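Local coordinates for protein salmonella typhimurium DB7155 bacteriophage DET7 tailspike (Bacteriophage, PDB 2V5I) that serves as the receptor-binding tailspike of the phage and probably binds and hydrolyses the O-antigen of its Salmonella host, at residues K66-G71 with Q88-S93; S347-Q352 with S369-I374. All coordinates share one frame; numbering follows the deposited sequence.

Contact 1: K66-G71 with Q88-S93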
loop_
_atom_site.group_PDB
_atom_site.type_symbol
_atom_site.label_atom_id
_atom_site.label_comp_id
_atom_site.label_asym_id
_atom_site.label_seq_id
_atom_site.Cartn_x
_atom_site.Cartn_y
_atom_site.Cartn_z
ATOM N N LYS A 66 -3.375 -36.387 -10.789
ATOM C CA LYS A 66 -3.702 -36.924 -9.461
ATOM C C LYS A 66 -2.621 -37.920 -9.016
ATOM O O LYS A 66 -2.879 -38.871 -8.289
ATOM C CB LYS A 66 -5.103 -37.591 -9.486
ATOM C CG LYS A 66 -6.226 -36.570 -9.793
ATOM C CD LYS A 66 -7.631 -37.097 -9.595
ATOM C CE LYS A 66 -8.679 -35.996 -9.803
ATOM N NZ LYS A 66 -10.096 -36.456 -9.457
ATOM N N ALA A 67 -1.394 -37.644 -9.437
ATOM C CA ALA A 67 -0.209 -38.465 -9.163
ATOM C C ALA A 67 1.021 -37.683 -9.613
ATOM O O ALA A 67 0.873 -36.533 -10.085
ATOM C CB ALA A 67 -0.299 -39.807 -9.847
ATOM N N LYS A 68 2.211 -38.247 -9.450
ATOM C CA LYS A 68 3.481 -37.534 -9.622
ATOM C C LYS A 68 4.229 -37.959 -10.864
ATOM O O LYS A 68 4.134 -39.118 -11.262
ATOM C CB LYS A 68 4.392 -37.782 -8.450
ATOM C CG LYS A 68 3.802 -37.496 -7.094
ATOM C CD LYS A 68 4.797 -37.853 -5.988
ATOM C CE LYS A 68 4.300 -37.483 -4.604
ATOM N NZ LYS A 68 5.423 -37.588 -3.593
ATOM N N PHE A 69 5.027 -37.024 -11.393
ATOM C CA PHE A 69 6.049 -37.304 -12.394
ATOM C C PHE A 69 7.404 -37.337 -11.674
ATOM O O PHE A 69 7.835 -36.336 -11.106
ATOM C CB PHE A 69 6.131 -36.240 -13.501
ATOM C CG PHE A 69 4.910 -36.162 -14.373
ATOM C CD1 PHE A 69 4.495 -37.257 -15.126
ATOM C CD2 PHE A 69 4.249 -34.954 -14.552
ATOM C CE1 PHE A 69 3.354 -37.172 -15.961
ATOM C CE2 PHE A 69 3.083 -34.886 -15.365
ATOM C CZ PHE A 69 2.655 -35.976 -16.062
ATOM N N ILE A 70 8.042 -38.514 -11.669
ATOM C CA ILE A 70 9.250 -38.741 -10.930
ATOM C C ILE A 70 10.414 -39.034 -11.882
ATOM O O ILE A 70 10.352 -39.959 -12.707
ATOM C CB ILE A 70 9.063 -39.932 -9.936
ATOM C CG1 ILE A 70 7.820 -39.704 -9.026
ATOM C CG2 ILE A 70 10.321 -40.165 -9.128
ATOM C CD1 ILE A 70 7.369 -40.908 -8.281
ATOM N N GLY A 71 11.510 -38.318 -11.712
ATOM C CA GLY A 71 12.690 -38.565 -12.534
ATOM C C GLY A 71 13.753 -37.520 -12.304
ATOM O O GLY A 71 13.460 -36.460 -11.738
ATOM N N GLN A 88 -2.527 -29.272 -11.242
ATOM C CA GLN A 88 -1.914 -29.987 -10.125
ATOM C C GLN A 88 -0.756 -30.932 -10.469
ATOM O O GLN A 88 -0.609 -32.005 -9.868
ATOM C CB GLN A 88 -2.977 -30.723 -9.234
ATOM C CG GLN A 88 -3.984 -29.836 -8.538
ATOM C CD GLN A 88 -5.121 -30.624 -7.846
ATOM O OE1 GLN A 88 -6.148 -30.929 -8.457
ATOM N NE2 GLN A 88 -4.942 -30.930 -6.585
ATOM N N PRO A 89 0.125 -30.516 -11.419
ATOM C CA PRO A 89 1.268 -31.360 -11.680
ATOM C C PRO A 89 2.156 -31.408 -10.432
ATOM O O PRO A 89 2.169 -30.483 -9.603
ATOM C CB PRO A 89 1.977 -30.676 -12.842
ATOM C CG PRO A 89 1.642 -29.245 -12.655
ATOM C CD PRO A 89 0.216 -29.253 -12.135
ATOM N N PHE A 90 2.900 -32.506 -10.275
ATOM C CA PHE A 90 3.850 -32.610 -9.176
ATOM C C PHE A 90 5.133 -33.269 -9.743
ATOM O O PHE A 90 5.099 -34.459 -10.140
ATOM C CB PHE A 90 3.267 -33.467 -8.030
ATOM C CG PHE A 90 4.048 -33.418 -6.750
ATOM C CD1 PHE A 90 5.186 -34.201 -6.571
ATOM C CD2 PHE A 90 3.656 -32.591 -5.717
ATOM C CE1 PHE A 90 5.920 -34.173 -5.363
ATOM C CE2 PHE A 90 4.381 -32.522 -4.532
ATOM C CZ PHE A 90 5.516 -33.335 -4.345
ATOM N N MET A 91 6.253 -32.508 -9.801
ATOM C CA MET A 91 7.547 -33.001 -10.279
ATOM C C MET A 91 8.411 -33.397 -9.087
ATOM O O MET A 91 8.557 -32.602 -8.152
ATOM C CB MET A 91 8.228 -31.878 -11.055
ATOM C CG MET A 91 7.441 -31.399 -12.195
ATOM S SD MET A 91 6.960 -32.601 -13.446
ATOM C CE MET A 91 8.536 -33.212 -13.988
ATOM N N GLU A 92 8.937 -34.637 -9.063
ATOM C CA GLU A 92 9.788 -35.085 -7.941
ATOM C C GLU A 92 11.047 -35.743 -8.489
ATOM O O GLU A 92 10.987 -36.540 -9.437
ATOM C CB GLU A 92 9.018 -36.057 -7.061
ATOM C CG GLU A 92 9.897 -36.709 -5.976
ATOM C CD GLU A 92 9.129 -37.513 -4.975
ATOM O OE1 GLU A 92 7.889 -37.372 -4.843
ATOM O OE2 GLU A 92 9.800 -38.294 -4.254
ATOM N N SER A 93 12.206 -35.350 -7.970
ATOM C CA SER A 93 13.443 -35.973 -8.417
ATOM C C SER A 93 13.468 -37.405 -8.004
ATOM O O SER A 93 12.900 -37.764 -6.976
ATOM C CB SER A 93 14.691 -35.251 -7.906
ATOM O OG SER A 93 14.764 -35.275 -6.465
HETATM O O HOH W 1 2.047 -34.793 -11.891
HETATM O O HOH W 2 -0.814 -34.453 -8.770
#

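Contact 2: S347-Q352 with S369-I374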
loop_
_atom_site.group_PDB
_atom_site.type_symbol
_atom_site.label_atom_id
_atom_site.label_comp_id
_atom_site.label_asym_id
_atom_site.label_seq_id
_atom_site.Cartn_x
_atom_site.Cartn_y
_atom_site.Cartn_z
ATOM N N SER A 347 7.313 2.252 -6.425
ATOM C CA SER A 347 6.443 2.730 -5.358
ATOM C C SER A 347 6.019 1.640 -4.391
ATOM O O SER A 347 5.932 0.464 -4.726
ATOM C CB SER A 347 5.129 3.333 -5.912
ATOM O OG SER A 347 4.495 2.430 -6.832
ATOM N N ASN A 348 5.810 2.057 -3.150
ATOM C CA ASN A 348 5.171 1.211 -2.186
ATOM C C ASN A 348 5.971 -0.068 -1.959
ATOM O O ASN A 348 5.489 -1.198 -2.150
ATOM C CB ASN A 348 3.712 0.940 -2.574
ATOM C CG ASN A 348 2.955 2.229 -2.940
ATOM O OD1 ASN A 348 3.167 3.312 -2.350
ATOM N ND2 ASN A 348 2.125 2.136 -3.968
ATOM N N VAL A 349 7.205 0.130 -1.516
ATOM C CA VAL A 349 8.140 -0.958 -1.259
ATOM C C VAL A 349 8.362 -1.040 0.223
ATOM O O VAL A 349 8.568 -0.020 0.844
ATOM C CB VAL A 349 9.500 -0.617 -1.962
ATOM C CG1 VAL A 349 10.638 -1.509 -1.488
ATOM C CG2 VAL A 349 9.346 -0.732 -3.475
ATOM N N THR A 350 8.387 -2.253 0.789
ATOM C CA THR A 350 8.623 -2.468 2.223
ATOM C C THR A 350 9.736 -3.520 2.362
ATOM O O THR A 350 9.578 -4.686 1.967
ATOM C CB THR A 350 7.326 -2.947 2.931
ATOM O OG1 THR A 350 6.280 -1.947 2.732
ATOM C CG2 THR A 350 7.603 -3.168 4.428
ATOM N N VAL A 351 10.908 -3.090 2.839
ATOM C CA VAL A 351 12.019 -3.981 3.124
ATOM C C VAL A 351 12.275 -3.862 4.631
ATOM O O VAL A 351 12.543 -2.766 5.128
ATOM C CB VAL A 351 13.275 -3.583 2.309
ATOM C CG1 VAL A 351 14.407 -4.512 2.646
ATOM C CG2 VAL A 351 13.002 -3.637 0.827
ATOM N N GLN A 352 12.229 -4.971 5.350
ATOM C CA GLN A 352 12.351 -4.891 6.802
ATOM C C GLN A 352 13.131 -6.079 7.339
ATOM O O GLN A 352 12.925 -7.211 6.908
ATOM C CB GLN A 352 11.009 -4.669 7.494
ATOM C CG GLN A 352 9.970 -5.613 7.243
ATOM C CD GLN A 352 8.486 -5.163 7.586
ATOM O OE1 GLN A 352 8.101 -3.970 7.857
ATOM N NE2 GLN A 352 7.661 -6.157 7.562
ATOM N N SER A 369 8.899 6.322 -4.444
ATOM C CA SER A 369 7.923 6.980 -3.587
ATOM C C SER A 369 7.362 5.964 -2.591
ATOM O O SER A 369 7.086 4.816 -2.958
ATOM C CB SER A 369 6.800 7.619 -4.396
ATOM O OG SER A 369 7.326 8.460 -5.435
ATOM N N ASN A 370 7.193 6.396 -1.346
ATOM C CA ASN A 370 6.503 5.615 -0.318
ATOM C C ASN A 370 7.239 4.310 -0.033
ATOM O O ASN A 370 6.757 3.208 -0.279
ATOM C CB ASN A 370 5.052 5.338 -0.693
ATOM C CG ASN A 370 4.217 4.988 0.499
ATOM O OD1 ASN A 370 4.515 5.419 1.620
ATOM N ND2 ASN A 370 3.191 4.170 0.288
ATOM N N ILE A 371 8.476 4.488 0.426
ATOM C CA ILE A 371 9.485 3.408 0.636
ATOM C C ILE A 371 9.697 3.201 2.137
ATOM O O ILE A 371 9.797 4.148 2.902
ATOM C CB ILE A 371 10.858 3.783 -0.016
ATOM C CG1 ILE A 371 10.709 4.172 -1.499
ATOM C CG2 ILE A 371 11.834 2.627 0.084
ATOM C CD1 ILE A 371 10.162 3.104 -2.406
ATOM N N THR A 372 9.811 1.942 2.543
ATOM C CA THR A 372 10.178 1.622 3.947
ATOM C C THR A 372 11.367 0.688 3.855
ATOM O O THR A 372 11.289 -0.347 3.169
ATOM C CB THR A 372 9.004 0.873 4.653
ATOM O OG1 THR A 372 7.849 1.735 4.745
ATOM C CG2 THR A 372 9.382 0.373 6.023
ATOM N N VAL A 373 12.505 1.062 4.445
ATOM C CA VAL A 373 13.691 0.186 4.508
ATOM C C VAL A 373 14.231 0.308 5.917
ATOM O O VAL A 373 14.969 1.260 6.220
ATOM C CB VAL A 373 14.784 0.591 3.481
ATOM C CG1 VAL A 373 15.937 -0.379 3.578
ATOM C CG2 VAL A 373 14.278 0.567 2.096
ATOM N N ILE A 374 13.929 -0.678 6.763
ATOM C CA ILE A 374 14.156 -0.542 8.194
ATOM C C ILE A 374 14.795 -1.812 8.759
ATOM O O ILE A 374 14.515 -2.903 8.279
ATOM C CB ILE A 374 12.854 -0.240 8.955
ATOM C CG1 ILE A 374 11.839 -1.340 8.807
ATOM C CG2 ILE A 374 12.257 1.110 8.486
ATOM C CD1 ILE A 374 10.613 -1.141 9.575
HETATM O O HOH W 3 6.085 1.345 1.851
HETATM O O HOH W 4 5.797 0.100 4.913
#

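Contact 1: K66-G71 with Q88-S93
Lys68 and Glu92 meet in a salt bridge, with NZ 2.8 Å from Glu92 OE1. Both chains are extended beyond CG, and they converge from neighbouring segments until the ammonium reaches the oxygen nearly in line with its C-O bond. On the way, the lysine runs alongside Phe90. Its CG sits 3.6 Å from Phe90 CD1, and CD and CE follow along the same side of the ring. Phe90 has CG anti to its backbone N (chi1 -169°), which sets the ring beside the lysine chain. Glu92 OE2 has a second basic partner, Lys124, so the carboxylate is held between two positive groups and is probably ionised. The strands are parallel and belong to successive coils of the beta-helix. Phe69 N donates to Phe90 O, and Phe69 O receives Glu92 N at 2.9 Å. Phe69 and Met91 project from the other face, toward the coil interior, where Met91 also touches Tyr178 and Leu158. The bend of Met91 at chi2 (-57°) puts SD at the edge of the Phe69 ring, 3.8 Å from Phe69 CD2, as a Met-aromatic contact. Chi3 (-59°) then turns CE toward Phe69 CB, and SD packs 3.7 Å from Phe69 CB. Toward Ala67 the backbones are bridged by water instead. One water donates to Ala67 O at 2.8 Å and accepts from Phe90 N at 2.9 Å. Another donates to both Ala67 O and Gln88 O.

Contact 2: S347-Q352 with S369-I374
Val349 O accepts two donors: Thr372 N at 2.9 Å and a water at 3.0 Å. The same water also donates to Asn370 O, which takes a weak bond from Val349 N as well. The water thus bridges the two segments where the chain turns a corner. At that corner Asn348 and Asn370 lie in register, both with positive phi and psi near 60°. Their side chains are joined by a straight bond of 2.8 Å from Asn370 ND2 to Asn348 OD1. The acceptor lies in the amide plane of Asn370. The two amide planes are 82° apart, and the donor nitrogen sits 34° out of the Asn348 carbonyl plane. Asn370 OD1 is bound by Arg398, and Asn348 ND2 by Thr350 of the third subunit. Beyond the corner, Ile371 is bent at chi2 and lays CD1 against Val349 CB at 3.8 Å, on the face that Val351 and Val373 share. On the other face, Thr350 and Thr372 are linked by a water, 3.0 Å from Thr350 OG1 and 2.6 Å from Thr372 OG1. Arg398 also holds Thr372 OG1. Further along, Gln352 CB touches Ile374 CG1 at 3.7 Å, the two chains side by side. Like residues stacked one above another, with asparagines at the bend, are characteristic of the parallel beta-helix, here packed against its neighbours in the trimer.

In the fold
From the N terminus, the chain passes helix 8-16 and enters the coils of the beta-helix. Contact 1 closes an early loop: residues 72-87, including strand 73-78, leave segment 66-71 and return one coil later. The chain then makes a long excursion with several short helices before strand 156-161. Many coils later, contact 2 closes another loop of equal length through strand 357-364. The two neither nest nor cross; the centres of contact 1 and contact 2 lie about 38 Å apart. Strands 73-78 and 357-364 lie in the same further run of parallel strands. Contact 1 joins coils near the N-terminal end, and contact 2 joins coils near the middle of the chain's long body. Both reach the second subunit.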